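Local structure of NH(3)-dependent NAD(+) synthetase (Francisella tularensis subsp. holarctica LVS, 3FIU) at residues M206-T209 with Y210-D214; L227-I230 with N231-N235; G141-A145 with C146-M150. The protein belongs to the NAD synthase family of the HUP clan, with a parallel beta-sheet wrapped by helices, and holds adenosine monophosphate, pyrophosphate and magnesium in this model. All coordinates share one frame; numbering follows the deposited sequence.

Interaction 1: M206-T209 with Y210-D214; sequences MGVT and YQEID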
# COMPACT_ATOMS: atom_id res chain seq x y z
N MET A 206 -14.37 1.21 -18.45
CA MET A 206 -14.32 2.65 -18.29
C MET A 206 -15.43 3.38 -19.07
O MET A 206 -15.79 4.48 -18.70
CB MET A 206 -12.96 3.20 -18.70
CG MET A 206 -11.79 2.68 -17.87
SD MET A 206 -10.22 3.27 -18.47
CE MET A 206 -10.15 2.65 -20.14
N GLY A 207 -15.94 2.75 -20.14
CA GLY A 207 -16.90 3.40 -21.06
C GLY A 207 -16.26 4.41 -22.01
O GLY A 207 -16.93 5.28 -22.58
N VAL A 208 -14.95 4.29 -22.19
CA VAL A 208 -14.16 5.27 -22.93
C VAL A 208 -12.93 4.56 -23.43
O VAL A 208 -12.41 3.67 -22.74
CB VAL A 208 -13.85 6.54 -22.07
CG1 VAL A 208 -12.96 6.23 -20.85
CG2 VAL A 208 -13.22 7.62 -22.90
N THR A 209 -12.50 4.88 -24.64
CA THR A 209 -11.40 4.15 -25.27
C THR A 209 -10.07 4.73 -24.83
O THR A 209 -9.98 5.89 -24.38
CB THR A 209 -11.47 4.20 -26.81
OG1 THR A 209 -11.25 5.55 -27.25
CG2 THR A 209 -12.80 3.70 -27.34
N TYR A 210 -9.01 3.93 -24.93
CA TYR A 210 -7.69 4.47 -24.65
C TYR A 210 -7.31 5.59 -25.59
O TYR A 210 -6.60 6.50 -25.20
CB TYR A 210 -6.59 3.38 -24.63
CG TYR A 210 -6.59 2.62 -23.31
CD1 TYR A 210 -7.11 1.30 -23.22
CD2 TYR A 210 -6.11 3.22 -22.13
CE1 TYR A 210 -7.12 0.60 -21.98
CE2 TYR A 210 -6.11 2.54 -20.92
CZ TYR A 210 -6.61 1.24 -20.85
OH TYR A 210 -6.58 0.59 -19.62
N GLN A 211 -7.79 5.53 -26.84
CA GLN A 211 -7.44 6.60 -27.78
C GLN A 211 -8.03 7.93 -27.31
O GLN A 211 -7.35 8.97 -27.37
CB GLN A 211 -7.89 6.29 -29.22
CG GLN A 211 -7.18 7.19 -30.26
CD GLN A 211 -5.65 7.20 -30.10
OE1 GLN A 211 -5.01 6.14 -30.14
NE2 GLN A 211 -5.07 8.38 -29.91
N GLU A 212 -9.27 7.87 -26.82
CA GLU A 212 -9.94 9.03 -26.22
C GLU A 212 -9.20 9.54 -24.99
O GLU A 212 -8.93 10.74 -24.89
CB GLU A 212 -11.41 8.73 -25.91
CG GLU A 212 -12.27 8.74 -27.17
CD GLU A 212 -13.63 8.10 -26.99
OE1 GLU A 212 -13.74 7.06 -26.31
OE2 GLU A 212 -14.60 8.64 -27.54
N ILE A 213 -8.84 8.64 -24.07
CA ILE A 213 -8.08 9.10 -22.90
C ILE A 213 -6.75 9.71 -23.33
O ILE A 213 -6.36 10.77 -22.82
CB ILE A 213 -7.88 7.98 -21.80
CG1 ILE A 213 -9.23 7.36 -21.37
CG2 ILE A 213 -7.09 8.53 -20.60
CD1 ILE A 213 -9.06 5.99 -20.71
N ASP A 214 -6.06 9.08 -24.28
CA ASP A 214 -4.75 9.55 -24.71
C ASP A 214 -4.90 10.96 -25.34
O ASP A 214 -4.09 11.86 -25.07
CB ASP A 214 -4.13 8.65 -25.78
CG ASP A 214 -3.49 7.36 -25.22
OD1 ASP A 214 -3.42 7.18 -23.98
OD2 ASP A 214 -3.02 6.55 -26.06
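Thr-209 and Glu-212 exchange bonds in a capping box that starts helix 210-218 directly after the short turn leaving helix 202-206. Glu-212 N donates to Thr-209 OG1 at 3.1 Å, and in return Thr-209 N donates to Glu-212 OE1 at 3.0 Å, an almost straight bond (174°) that meets the carboxylate oxygen nearly along its C-O axis. With chi1 at 67°, Thr-209 has OG1 between its own backbone N and carbonyl carbon, which turns the hydroxyl back over the first turn of the helix. Thr-209 OG1 also lies 3.1 Å from Glu-212 OE1. The Thr-209 carbonyl opens the helical ladder by accepting from Ile-213 N at 3.0 Å. One residue on, Tyr-210 N is taken by the carboxylate of Glu-203, so a second acidic side chain serves the start of this helix. Glu-212 and Glu-203 would probably be favoured in their charged form by the helix N-terminus.

The buried side is largely apolar. Met-206, bent at chi3 (-60°), brings CE over one face of the Tyr-210 ring, 4.1 Å from the centroid, while SD stands obliquely to it in a Met-aromatic contact. The phenol OH at the far end of that ring is bonded to Asp-202. Ile-213 CD1 touches both Met-206 CE and Val-208 CG1. The two methyls of Val-208 divide the work: CG2 lies against the capping carboxylate, 3.5 Å from Glu-212 OE1, and CG1 meets Ile-213 CD1 at 3.9 Å.

Interaction 2: L227-I230 with N231-N235; sequences LERI and NFWHN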
# COMPACT_ATOMS: atom_id res chain seq x y z
N LEU A 227 -15.69 12.42 -22.58
CA LEU A 227 -15.26 13.34 -21.55
C LEU A 227 -16.05 13.14 -20.25
O LEU A 227 -15.53 13.42 -19.16
CB LEU A 227 -15.39 14.77 -22.06
CG LEU A 227 -14.54 15.84 -21.38
CD1 LEU A 227 -13.08 15.46 -21.37
CD2 LEU A 227 -14.76 17.12 -22.19
N GLU A 228 -17.29 12.65 -20.35
CA GLU A 228 -18.11 12.37 -19.17
C GLU A 228 -17.51 11.18 -18.40
O GLU A 228 -17.47 11.19 -17.16
CB GLU A 228 -19.58 12.10 -19.54
CG GLU A 228 -20.52 11.98 -18.32
CD GLU A 228 -20.55 10.58 -17.73
OE1 GLU A 228 -20.51 9.61 -18.51
OE2 GLU A 228 -20.62 10.44 -16.49
N ARG A 229 -17.07 10.15 -19.12
CA ARG A 229 -16.46 8.99 -18.46
C ARG A 229 -15.08 9.34 -17.87
O ARG A 229 -14.77 8.89 -16.76
CB ARG A 229 -16.39 7.77 -19.37
CG ARG A 229 -17.74 7.16 -19.77
CD ARG A 229 -18.83 7.30 -18.70
NE ARG A 229 -18.78 6.27 -17.68
CZ ARG A 229 -19.25 6.42 -16.45
NH1 ARG A 229 -19.80 7.56 -16.06
NH2 ARG A 229 -19.16 5.42 -15.59
N ILE A 230 -14.30 10.15 -18.59
CA ILE A 230 -12.96 10.56 -18.11
C ILE A 230 -13.02 11.31 -16.79
O ILE A 230 -12.35 10.91 -15.83
CB ILE A 230 -12.13 11.36 -19.17
CG1 ILE A 230 -11.77 10.45 -20.36
CG2 ILE A 230 -10.85 12.00 -18.54
CD1 ILE A 230 -11.22 11.17 -21.60
N ASN A 231 -13.81 12.38 -16.73
CA ASN A 231 -13.96 13.14 -15.47
C ASN A 231 -14.60 12.30 -14.37
O ASN A 231 -14.24 12.48 -13.23
CB ASN A 231 -14.82 14.41 -15.65
CG ASN A 231 -14.14 15.48 -16.50
OD1 ASN A 231 -13.04 15.97 -16.18
ND2 ASN A 231 -14.83 15.91 -17.56
N PHE A 232 -15.55 11.41 -14.69
CA PHE A 232 -16.18 10.59 -13.64
C PHE A 232 -15.14 9.73 -12.88
O PHE A 232 -15.07 9.76 -11.65
CB PHE A 232 -17.30 9.69 -14.20
CG PHE A 232 -17.78 8.65 -13.21
CD1 PHE A 232 -17.40 7.32 -13.35
CD2 PHE A 232 -18.55 9.02 -12.12
CE1 PHE A 232 -17.82 6.35 -12.42
CE2 PHE A 232 -18.98 8.05 -11.18
CZ PHE A 232 -18.61 6.72 -11.34
N TRP A 233 -14.34 8.97 -13.63
CA TRP A 233 -13.23 8.17 -13.09
C TRP A 233 -12.16 9.01 -12.37
O TRP A 233 -11.74 8.69 -11.25
CB TRP A 233 -12.60 7.32 -14.21
CG TRP A 233 -13.43 6.12 -14.56
CD1 TRP A 233 -14.66 6.11 -15.16
CD2 TRP A 233 -13.08 4.74 -14.32
NE1 TRP A 233 -15.11 4.81 -15.30
CE2 TRP A 233 -14.16 3.95 -14.80
CE3 TRP A 233 -11.96 4.10 -13.78
CZ2 TRP A 233 -14.15 2.54 -14.74
CZ3 TRP A 233 -11.96 2.70 -13.72
CH2 TRP A 233 -13.04 1.94 -14.20
N HIS A 234 -11.70 10.08 -13.01
CA HIS A 234 -10.65 10.91 -12.44
C HIS A 234 -11.13 11.51 -11.14
O HIS A 234 -10.37 11.59 -10.16
CB HIS A 234 -10.25 12.03 -13.39
CG HIS A 234 -9.14 12.90 -12.89
ND1 HIS A 234 -7.84 12.47 -12.82
CD2 HIS A 234 -9.14 14.17 -12.44
CE1 HIS A 234 -7.08 13.45 -12.35
NE2 HIS A 234 -7.85 14.49 -12.12
N ASN A 235 -12.39 11.94 -11.12
CA ASN A 235 -12.94 12.65 -9.97
C ASN A 235 -13.09 11.80 -8.71
O ASN A 235 -12.88 12.29 -7.61
CB ASN A 235 -14.29 13.29 -10.30
CG ASN A 235 -14.14 14.58 -11.10
OD1 ASN A 235 -13.05 15.20 -11.15
ND2 ASN A 235 -15.24 15.00 -11.73
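Two bends, at chi2 (-32°) and chi3, carry the Arg-229 chain forward along the helix, beside Phe-232, whose CG lies anti to its backbone N (chi1 169°) and sets the ring next to it. The guanidinium and the phenyl ring run next to each other in the same direction, their planes 17° apart. The guanidinium lies along the CG-CD1-CE1 side of the ring, Arg-229 NH2 coming obliquely to Phe-232 CD1 at 3.4 Å, with NH1 reaching the same carbon a little farther off. Arg-229 NH1 also makes a salt bridge with Glu-228 OE2 at 3.0 Å, its hydrogen bonds weak, with the carboxylate at the guanidinium edge.

All this runs along one face of helix 224-235, an ordinary alpha-helix with i to i+4 bonds such as Trp-233 N to Arg-229 O at 3.2 Å. Asn-231 turns its amide back over the preceding turn, leaving ND2 3.0 Å from Leu-227 O, a carbonyl that already accepts from Asn-231 N. On the buried side, Ile-230 packs against Ile-213 and Phe-216 of helix 210-218. The indole of Trp-233 has Arg-229 O at its edge, near the ring plane and 3.2 Å from CD1.

Interaction 3: G141-A145 with C146-M150; sequences GTDNA and CEWYM. With MG (magnesium ion), chain E; AMP (adenosine monophosphate), chain G.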
# COMPACT_ATOMS: atom_id res chain seq x y z
N GLY A 141 6.27 -0.88 -10.55
CA GLY A 141 4.84 -0.71 -10.81
C GLY A 141 4.62 -0.37 -12.28
O GLY A 141 5.45 0.27 -12.91
N THR A 142 3.49 -0.83 -12.84
CA THR A 142 3.31 -0.80 -14.30
C THR A 142 2.32 0.26 -14.78
O THR A 142 2.02 0.33 -15.97
CB THR A 142 2.83 -2.16 -14.83
OG1 THR A 142 1.54 -2.42 -14.30
CG2 THR A 142 3.82 -3.30 -14.44
N ASP A 143 1.78 1.05 -13.84
CA ASP A 143 0.79 2.13 -14.16
C ASP A 143 1.30 3.03 -15.30
O ASP A 143 2.44 3.51 -15.25
CB ASP A 143 0.50 2.99 -12.92
CG ASP A 143 0.13 2.14 -11.70
OD1 ASP A 143 -1.06 2.07 -11.36
OD2 ASP A 143 1.04 1.52 -11.10
N ASN A 144 0.46 3.21 -16.32
CA ASN A 144 0.78 4.14 -17.41
C ASN A 144 -0.02 5.44 -17.14
O ASN A 144 -0.80 5.49 -16.16
CB ASN A 144 0.44 3.54 -18.79
CG ASN A 144 -1.02 3.14 -18.91
OD1 ASN A 144 -1.91 3.93 -18.62
ND2 ASN A 144 -1.27 1.89 -19.33
N ALA A 145 0.18 6.48 -17.96
CA ALA A 145 -0.49 7.78 -17.69
C ALA A 145 -2.01 7.69 -17.70
O ALA A 145 -2.67 8.43 -16.93
CB ALA A 145 -0.00 8.88 -18.63
N CYS A 146 -2.56 6.80 -18.53
CA CYS A 146 -4.03 6.60 -18.58
C CYS A 146 -4.60 6.01 -17.29
O CYS A 146 -5.54 6.57 -16.69
CB CYS A 146 -4.44 5.72 -19.75
SG CYS A 146 -3.88 6.32 -21.38
N GLU A 147 -4.06 4.86 -16.88
CA GLU A 147 -4.46 4.25 -15.61
C GLU A 147 -4.29 5.21 -14.44
O GLU A 147 -5.20 5.35 -13.61
CB GLU A 147 -3.67 2.97 -15.36
CG GLU A 147 -3.77 2.03 -16.52
CD GLU A 147 -2.79 0.85 -16.42
OE1 GLU A 147 -3.25 -0.27 -16.65
OE2 GLU A 147 -1.60 1.04 -16.09
N TRP A 148 -3.15 5.89 -14.40
CA TRP A 148 -2.91 6.87 -13.35
C TRP A 148 -4.02 7.96 -13.31
O TRP A 148 -4.72 8.15 -12.29
CB TRP A 148 -1.50 7.48 -13.48
CG TRP A 148 -1.03 8.02 -12.14
CD1 TRP A 148 -0.85 9.34 -11.80
CD2 TRP A 148 -0.75 7.26 -10.95
NE1 TRP A 148 -0.45 9.43 -10.48
CE2 TRP A 148 -0.38 8.17 -9.94
CE3 TRP A 148 -0.77 5.88 -10.65
CZ2 TRP A 148 -0.02 7.77 -8.66
CZ3 TRP A 148 -0.42 5.47 -9.34
CH2 TRP A 148 -0.05 6.42 -8.37
N TYR A 149 -4.22 8.64 -14.44
CA TYR A 149 -5.25 9.67 -14.51
C TYR A 149 -6.66 9.19 -14.19
O TYR A 149 -7.45 9.90 -13.54
CB TYR A 149 -5.24 10.38 -15.89
CG TYR A 149 -6.04 11.67 -15.86
CD1 TYR A 149 -5.45 12.88 -15.48
CD2 TYR A 149 -7.40 11.67 -16.17
CE1 TYR A 149 -6.21 14.07 -15.43
CE2 TYR A 149 -8.16 12.86 -16.14
CZ TYR A 149 -7.56 14.04 -15.75
OH TYR A 149 -8.32 15.19 -15.71
N MET A 150 -7.01 8.00 -14.67
CA MET A 150 -8.34 7.47 -14.47
C MET A 150 -8.49 6.86 -13.06
O MET A 150 -9.58 6.44 -12.66
CB MET A 150 -8.66 6.44 -15.54
CG MET A 150 -8.60 6.98 -16.97
SD MET A 150 -10.06 8.01 -17.25
CE MET A 150 -11.30 6.76 -17.54
MG MG E . -2.19 -2.18 -16.87
P AMP G . -4.10 -4.25 -14.92
O1P AMP G . -3.63 -2.87 -15.35
O2P AMP G . -5.13 -4.18 -13.78
O3P AMP G . -4.47 -5.24 -15.97
O5' AMP G . -2.85 -4.92 -14.12
C5' AMP G . -2.07 -4.09 -13.23
C4' AMP G . -0.80 -4.85 -12.87
O4' AMP G . -1.06 -5.88 -11.91
C3' AMP G . -0.20 -5.61 -14.04
O3' AMP G . 0.55 -4.70 -14.84
C2' AMP G . 0.69 -6.63 -13.33
O2' AMP G . 1.96 -6.06 -12.96
C1' AMP G . -0.13 -6.95 -12.07
N9 AMP G . -0.93 -8.18 -12.33
C8 AMP G . -2.24 -8.25 -12.69
N7 AMP G . -2.63 -9.54 -12.85
C5 AMP G . -1.53 -10.31 -12.62
C6 AMP G . -1.25 -11.75 -12.61
N6 AMP G . -2.22 -12.65 -12.93
N1 AMP G . 0.00 -12.11 -12.28
C2 AMP G . 0.99 -11.24 -11.98
N3 AMP G . 0.81 -9.89 -11.95
C4 AMP G . -0.42 -9.41 -12.26
O HOH W 1 -0.80 -1.34 -15.32
O HOH W 2 -3.87 0.51 -19.22
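Glu-147 shares a capping box with Asn-144 and binds magnesium through the same carboxylate. Glu-147 OE1 coordinates the metal at 2.2 Å, beside a phosphate oxygen of adenosine monophosphate and a water, and Asp-41 binds the same ion. Glu-147 OE2 faces back to the loop, where Asn-144 N donates to it at 3.0 Å on the anti side. Asn-144 OD1 completes the capping box by accepting from Glu-147 N at 2.9 Å (168°). With chi1 at 58°, the Asn-144 amide swings over the helix start and stacks on the carboxylate, planes 19° apart. Its ND2 is bonded to Asp-41, so Asn-144 contacts both acids of the metal site and probably helps to position them.

The metal-bound water donates to Glu-147 OE2 at 2.6 Å and also pairs with Thr-142 OG1, which sits 2.5 Å from O3' of the adenosine monophosphate. At the edge of the Trp-148 ring lies Asp-143 OD1, 3.9 Å from CE3, the carboxylate turned nearly perpendicular to the indole.

This loop leaves strand 137-139, an outermost strand of the parallel sheet within this chain, and enters helix 145-150, with Thr-142 against helix 40-51, Asn-144 against helix 171-180, and Ala-145 and Cys-146 against helix 210-218.

Interactions 1 and 3 both start a helix with a capping box, but at different depths. The one in 141-150 is buried about 8 Å from the chain centre and shares its carboxylate with magnesium; that in 206-214 lies about 17 Å out and uses Glu-212 in the cap. Interaction 2 is farther out still and lies within a helix, with Glu-228 exposed and Arg-229 and Asn-231 partly so. The three meet around Met-150: Val-208 CG1 and Met-206 SD of interaction 1 touch its CE, and Ile-230 CA of interaction 2 touches its SD. His-234 ND1 probably bonds Tyr-149 O, joining helices 224-235 and 145-150, while Arg-229 packs on Val-208.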